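Local coordinates for protein transmembrane oligosaccharyl transferase (Archaeoglobus fulgidus, PDB 3WAJ) that belongs to the STT3/AglB oligosaccharyl transferase family of integral membrane proteins, with a GT-C-type transmembrane region that holds a bound zinc ion, at residues W39-G45 and A496-K501; D47-Y51 and G158-H162. One frame throughout, in Å; residues are numbered along the deposited sequence.

Contact 1. Residues W39-G45 and A496-K501; sequences WTVRLGG and AGGPNK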
loop_
_atom_site.group_PDB
_atom_site.type_symbol
_atom_site.label_atom_id
_atom_site.label_comp_id
_atom_site.label_asym_id
_atom_site.label_seq_id
_atom_site.Cartn_x
_atom_site.Cartn_y
_atom_site.Cartn_z
ATOM N N TRP A 39 -20.591 3.353 7.536
ATOM C CA TRP A 39 -21.582 2.582 6.797
ATOM C C TRP A 39 -21.228 1.091 6.760
ATOM O O TRP A 39 -22.099 0.262 6.538
ATOM C CB TRP A 39 -21.762 3.155 5.384
ATOM C CG TRP A 39 -20.528 3.826 4.870
ATOM C CD1 TRP A 39 -20.213 5.154 4.959
ATOM C CD2 TRP A 39 -19.430 3.196 4.190
ATOM N NE1 TRP A 39 -18.990 5.389 4.369
ATOM C CE2 TRP A 39 -18.487 4.206 3.889
ATOM C CE3 TRP A 39 -19.156 1.878 3.807
ATOM C CZ2 TRP A 39 -17.276 3.935 3.226
ATOM C CZ3 TRP A 39 -17.973 1.610 3.142
ATOM C CH2 TRP A 39 -17.035 2.631 2.867
ATOM N N THR A 40 -19.955 0.768 6.981
ATOM C CA THR A 40 -19.520 -0.609 7.223
ATOM C C THR A 40 -18.375 -0.520 8.223
ATOM O O THR A 40 -18.005 0.586 8.619
ATOM C CB THR A 40 -19.012 -1.272 5.927
ATOM O OG1 THR A 40 -18.998 -2.695 6.071
ATOM C CG2 THR A 40 -17.598 -0.793 5.604
ATOM N N VAL A 41 -17.805 -1.645 8.652
ATOM C CA VAL A 41 -16.572 -1.522 9.429
ATOM C C VAL A 41 -15.437 -1.540 8.435
ATOM O O VAL A 41 -15.261 -2.481 7.655
ATOM C CB VAL A 41 -16.406 -2.529 10.611
ATOM C CG1 VAL A 41 -17.091 -3.806 10.329
ATOM C CG2 VAL A 41 -14.907 -2.753 10.956
ATOM N N ARG A 42 -14.679 -0.460 8.468
ATOM C CA ARG A 42 -13.897 -0.039 7.329
ATOM C C ARG A 42 -12.430 -0.001 7.722
ATOM O O ARG A 42 -11.982 0.932 8.378
ATOM C CB ARG A 42 -14.414 1.339 6.901
ATOM C CG ARG A 42 -13.608 2.057 5.879
ATOM C CD ARG A 42 -14.214 3.423 5.593
ATOM N NE ARG A 42 -13.419 4.098 4.575
ATOM C CZ ARG A 42 -12.652 5.146 4.812
ATOM N NH1 ARG A 42 -12.613 5.666 6.036
ATOM N NH2 ARG A 42 -11.940 5.679 3.826
ATOM N N LEU A 43 -11.703 -1.051 7.338
ATOM C CA LEU A 43 -10.275 -1.177 7.610
ATOM C C LEU A 43 -9.541 -0.162 6.742
ATOM O O LEU A 43 -10.043 0.231 5.694
ATOM C CB LEU A 43 -9.784 -2.610 7.295
ATOM C CG LEU A 43 -10.399 -3.766 8.097
ATOM C CD1 LEU A 43 -9.919 -5.137 7.591
ATOM C CD2 LEU A 43 -10.100 -3.622 9.583
ATOM N N GLY A 44 -8.358 0.258 7.170
ATOM C CA GLY A 44 -7.621 1.274 6.444
ATOM C C GLY A 44 -6.913 0.759 5.205
ATOM O O GLY A 44 -6.756 -0.462 5.023
ATOM N N GLY A 45 -6.493 1.703 4.357
ATOM C CA GLY A 45 -5.596 1.445 3.238
ATOM C C GLY A 45 -5.919 0.242 2.364
ATOM O O GLY A 45 -7.085 -0.016 2.046
ATOM N N ALA A 496 -9.322 8.428 9.093
ATOM C CA ALA A 496 -8.870 7.096 8.711
ATOM C C ALA A 496 -9.159 6.831 7.237
ATOM O O ALA A 496 -10.152 7.313 6.688
ATOM C CB ALA A 496 -9.510 6.028 9.587
ATOM N N GLY A 497 -8.290 6.057 6.597
ATOM C CA GLY A 497 -8.446 5.762 5.186
ATOM C C GLY A 497 -9.186 4.464 4.924
ATOM O O GLY A 497 -9.939 3.984 5.777
ATOM N N GLY A 498 -8.971 3.894 3.741
ATOM C CA GLY A 498 -9.713 2.724 3.306
ATOM C C GLY A 498 -10.592 3.095 2.126
ATOM O O GLY A 498 -10.652 4.267 1.748
ATOM N N PRO A 499 -11.297 2.108 1.551
ATOM C CA PRO A 499 -12.187 2.357 0.407
ATOM C C PRO A 499 -13.288 3.377 0.748
ATOM O O PRO A 499 -13.736 3.448 1.896
ATOM C CB PRO A 499 -12.825 0.980 0.162
ATOM C CG PRO A 499 -12.823 0.333 1.529
ATOM C CD PRO A 499 -11.485 0.757 2.112
ATOM N N ASN A 500 -13.702 4.182 -0.228
ATOM C CA ASN A 500 -14.861 5.035 -0.017
ATOM C C ASN A 500 -16.135 4.205 -0.257
ATOM O O ASN A 500 -16.061 3.048 -0.702
ATOM C CB ASN A 500 -14.801 6.314 -0.876
ATOM C CG ASN A 500 -14.832 6.047 -2.406
ATOM O OD1 ASN A 500 -15.227 4.975 -2.875
ATOM N ND2 ASN A 500 -14.446 7.064 -3.184
ATOM N N LYS A 501 -17.294 4.777 0.040
ATOM C CA LYS A 501 -18.544 4.037 -0.033
ATOM C C LYS A 501 -18.890 3.581 -1.453
ATOM O O LYS A 501 -19.446 2.484 -1.646
ATOM C CB LYS A 501 -19.677 4.854 0.593
ATOM C CG LYS A 501 -21.041 4.189 0.493
ATOM C CD LYS A 501 -21.937 4.578 1.686
ATOM C CE LYS A 501 -23.355 4.054 1.497
ATOM N NZ LYS A 501 -23.968 4.677 0.304
HETATM O O HOH W 1 -10.211 2.933 8.311
#
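R42 reaches across to the backbone of A496-K501 and gives hydrogen bonds to three of its carbonyls. Its chain is extended, with CG anti to the backbone N (chi1 171°), which carries the guanidinium to the carbonyls of A496, G498 and P499. The straightest bond runs from R42 NE to P499 O (2.8 Å, 167° at the hydrogen), with the acceptor close to the guanidinium plane. R42 NH2 binds G498 O at 2.8 Å and R42 NH1 binds A496 O at 3.0 Å; in both cases the nitrogen stands above the carbonyl plane instead of on a lone pair. G497 O, by contrast, sits over the guanidinium face, 3.1 Å from R42 CZ, a position that gives no hydrogen bond but would probably be favourable for the positive group. That carbonyl is served by a water that donates both to it and to R42 O, so R42 is tied through its backbone as well. NH1 has a further acceptor in S35 O, and the group is thereby fixed in rotation.

At the other end, the indole of W39 lies against K501, whose CG is anti to the backbone N (chi1 177°). K501 crosses the indole obliquely, with CB over the face toward the rim and CD in a CH-pi contact 3.7 Å from the centroid of the five-membered ring; NZ, turned off by the bend at the chain's end, forms a long, weak ion pair with D505 OD2. P499 O lies at the indole rim, 3.5 Å from W39 CH2. On the far side of R42 from the indole, G498 CA approaches L43 O at 3.5 Å, a CA-H...O contact.

The contact joins the loop between helices 33-36 and 47-60 to the start of helix 501-513, where N500 is the N-cap and its OD1 accepts from W503 N; L43 and V41 lean on helix 102-118.

Contact 2. Residues D47-Y51 and G158-H162; sequences DPWYY and GFNDH. With ZN (zinc ion), chain B; SO4 (sulfate ion), chain C.
D47 OD2 meets D161 at the zinc ion and is gripped from several sides: it accepts a short hydrogen bond of 2.5 Å from a zinc-bound water and a weak one from another, and it lies 2.8 Å from the metal. That distance is long beside the 2.2 Å at which D161 OD2 binds the zinc, and the two carboxylate planes stand 84° apart. Three waters and H163 complete the ligands around the metal.

The other oxygen of D161 looks toward H162. D161 OD1 accepts the backbone N of H162 on its anti side (2.7 Å) and also hovers over the centre of the imidazole face. H162 CG sits between its own backbone N and carbonyl carbon (chi1 58°), which brings the ring face against D161 OD1. Both ring nitrogens are engaged at the rim: ND1 hydrogen-bonds Y51 OH at 2.7 Å, and NE2 donates to sulfate O4 at 2.6 Å. The two rings meet rim to rim, planes at 88°; the hydroxyl is near the imidazole plane and ND1 near the phenol plane. R426 and H81 also hold the sulfate.

Further along, P48 packs its CG over the middle of the F159 ring, a CH-pi contact of 4.0 Å to the centroid. Its CA touches N160 O at 3.4 Å, while a water links P48 O to N160 ND2. The loop passes the proline through two successive inverse gamma turns, centred on F159 and N160.

The buried contact sets the N-terminal part of helix 47-60 against the loop leading into helix 163-181, with N160 packed on helices 84-96 and 102-118, and W49 and Y50 packed on helix 554-561.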
loop_
_atom_site.group_PDB
_atom_site.type_symbol
_atom_site.label_atom_id
_atom_site.label_comp_id
_atom_site.label_asym_id
_atom_site.label_seq_id
_atom_site.Cartn_x
_atom_site.Cartn_y
_atom_site.Cartn_z
ATOM N N ASP A 47 -3.408 -2.880 2.473
ATOM C CA ASP A 47 -2.825 -4.051 3.129
ATOM C C ASP A 47 -3.615 -4.655 4.311
ATOM O O ASP A 47 -3.648 -5.882 4.451
ATOM C CB ASP A 47 -1.359 -3.785 3.503
ATOM C CG ASP A 47 -0.471 -3.638 2.279
ATOM O OD1 ASP A 47 -0.858 -4.161 1.196
ATOM O OD2 ASP A 47 0.610 -3.007 2.402
ATOM N N PRO A 48 -4.266 -3.814 5.141
ATOM C CA PRO A 48 -5.122 -4.430 6.168
ATOM C C PRO A 48 -6.235 -5.292 5.572
ATOM O O PRO A 48 -6.649 -6.256 6.213
ATOM C CB PRO A 48 -5.708 -3.224 6.912
ATOM C CG PRO A 48 -4.667 -2.136 6.725
ATOM C CD PRO A 48 -4.165 -2.351 5.313
ATOM N N TRP A 49 -6.719 -4.966 4.379
ATOM C CA TRP A 49 -7.709 -5.838 3.752
ATOM C C TRP A 49 -7.140 -7.215 3.399
ATOM O O TRP A 49 -7.861 -8.215 3.410
ATOM C CB TRP A 49 -8.344 -5.161 2.537
ATOM C CG TRP A 49 -9.143 -3.966 2.971
ATOM C CD1 TRP A 49 -8.666 -2.706 3.207
ATOM C CD2 TRP A 49 -10.553 -3.929 3.285
ATOM N NE1 TRP A 49 -9.693 -1.886 3.629
ATOM C CE2 TRP A 49 -10.858 -2.610 3.687
ATOM C CE3 TRP A 49 -11.573 -4.879 3.269
ATOM C CZ2 TRP A 49 -12.156 -2.212 4.055
ATOM C CZ3 TRP A 49 -12.873 -4.482 3.632
ATOM C CH2 TRP A 49 -13.147 -3.159 4.018
ATOM N N TYR A 50 -5.850 -7.269 3.091
ATOM C CA TYR A 50 -5.237 -8.542 2.742
ATOM C C TYR A 50 -4.942 -9.382 3.990
ATOM O O TYR A 50 -5.100 -10.608 3.959
ATOM C CB TYR A 50 -3.971 -8.350 1.889
ATOM C CG TYR A 50 -3.561 -9.639 1.244
ATOM C CD1 TYR A 50 -4.290 -10.154 0.172
ATOM C CD2 TYR A 50 -2.479 -10.373 1.721
ATOM C CE1 TYR A 50 -3.946 -11.355 -0.442
ATOM C CE2 TYR A 50 -2.109 -11.589 1.108
ATOM C CZ TYR A 50 -2.856 -12.068 0.029
ATOM O OH TYR A 50 -2.530 -13.257 -0.578
ATOM N N TYR A 51 -4.512 -8.740 5.082
ATOM C CA TYR A 51 -4.453 -9.451 6.365
ATOM C C TYR A 51 -5.799 -10.101 6.662
ATOM O O TYR A 51 -5.874 -11.280 6.986
ATOM C CB TYR A 51 -3.993 -8.554 7.523
ATOM C CG TYR A 51 -2.504 -8.649 7.661
ATOM C CD1 TYR A 51 -1.906 -9.842 8.049
ATOM C CD2 TYR A 51 -1.684 -7.577 7.328
ATOM C CE1 TYR A 51 -0.530 -9.961 8.111
ATOM C CE2 TYR A 51 -0.308 -7.679 7.405
ATOM C CZ TYR A 51 0.261 -8.867 7.785
ATOM O OH TYR A 51 1.626 -8.954 7.859
ATOM N N GLY A 158 -8.110 0.234 12.958
ATOM C CA GLY A 158 -8.414 -0.174 11.596
ATOM C C GLY A 158 -7.226 -0.375 10.664
ATOM O O GLY A 158 -7.370 -1.063 9.651
ATOM N N PHE A 159 -6.061 0.205 10.965
ATOM C CA PHE A 159 -4.919 -0.027 10.088
ATOM C C PHE A 159 -4.145 -1.278 10.475
ATOM O O PHE A 159 -2.967 -1.218 10.852
ATOM C CB PHE A 159 -3.975 1.171 9.972
ATOM C CG PHE A 159 -3.261 1.208 8.653
ATOM C CD1 PHE A 159 -3.816 1.890 7.576
ATOM C CD2 PHE A 159 -2.093 0.479 8.456
ATOM C CE1 PHE A 159 -3.194 1.890 6.334
ATOM C CE2 PHE A 159 -1.445 0.470 7.211
ATOM C CZ PHE A 159 -1.998 1.170 6.147
ATOM N N ASN A 160 -4.814 -2.416 10.353
ATOM C CA ASN A 160 -4.267 -3.674 10.821
ATOM C C ASN A 160 -3.183 -4.214 9.892
ATOM O O ASN A 160 -3.434 -5.105 9.078
ATOM C CB ASN A 160 -5.381 -4.706 10.990
ATOM C CG ASN A 160 -4.877 -5.974 11.596
ATOM O OD1 ASN A 160 -4.028 -5.944 12.491
ATOM N ND2 ASN A 160 -5.350 -7.101 11.090
ATOM N N ASP A 161 -1.981 -3.659 10.025
ATOM C CA ASP A 161 -0.852 -3.999 9.174
ATOM C C ASP A 161 0.319 -4.319 10.114
ATOM O O ASP A 161 0.221 -4.097 11.329
ATOM C CB ASP A 161 -0.532 -2.826 8.229
ATOM C CG ASP A 161 0.236 -3.250 6.994
ATOM O OD1 ASP A 161 0.828 -4.356 6.976
ATOM O OD2 ASP A 161 0.254 -2.464 6.030
ATOM N N HIS A 162 1.413 -4.846 9.570
ATOM C CA HIS A 162 2.490 -5.338 10.414
ATOM C C HIS A 162 3.531 -4.270 10.793
ATOM O O HIS A 162 4.476 -4.560 11.531
ATOM C CB HIS A 162 3.172 -6.546 9.755
ATOM C CG HIS A 162 3.730 -6.259 8.395
ATOM N ND1 HIS A 162 3.377 -6.987 7.275
ATOM C CD2 HIS A 162 4.621 -5.327 7.970
ATOM C CE1 HIS A 162 4.027 -6.514 6.219
ATOM N NE2 HIS A 162 4.786 -5.508 6.618
HETATM ZN ZN ZN B . 1.904 -2.009 4.643
HETATM S S SO4 C . 5.904 -4.686 3.242
HETATM O O1 SO4 C . 4.527 -5.158 3.049
HETATM O O2 SO4 C . 6.775 -5.437 2.332
HETATM O O3 SO4 C . 5.955 -3.255 2.935
HETATM O O4 SO4 C . 6.376 -4.884 4.618
HETATM O O HOH W 2 2.111 -4.267 4.811
HETATM O O HOH W 3 3.611 -1.644 2.836
HETATM O O HOH W 4 0.696 -0.732 3.373
HETATM O O HOH W 5 -7.090 -6.655 8.906
#

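Overall arrangement
From the N terminus, the chain leaves helix 33-36 through 39-45, half of contact 1, and enters helix 47-60, whose N-terminal part is half of contact 2. It meets its partner 158-162 after 106 residues, before helix 163-181, closing the inner loop within the STT3 family region. Only after helix 474-491 does 496-501 close the outer one, so contact 2 is nested within contact 1. The two touch, with centres about 11 Å apart: W49 NE1 bonds L43 O and packs on P499, and G44 N bonds G158 O. Together they join the zinc site to the start of helix 501-513, probably beyond the membrane-spanning helices.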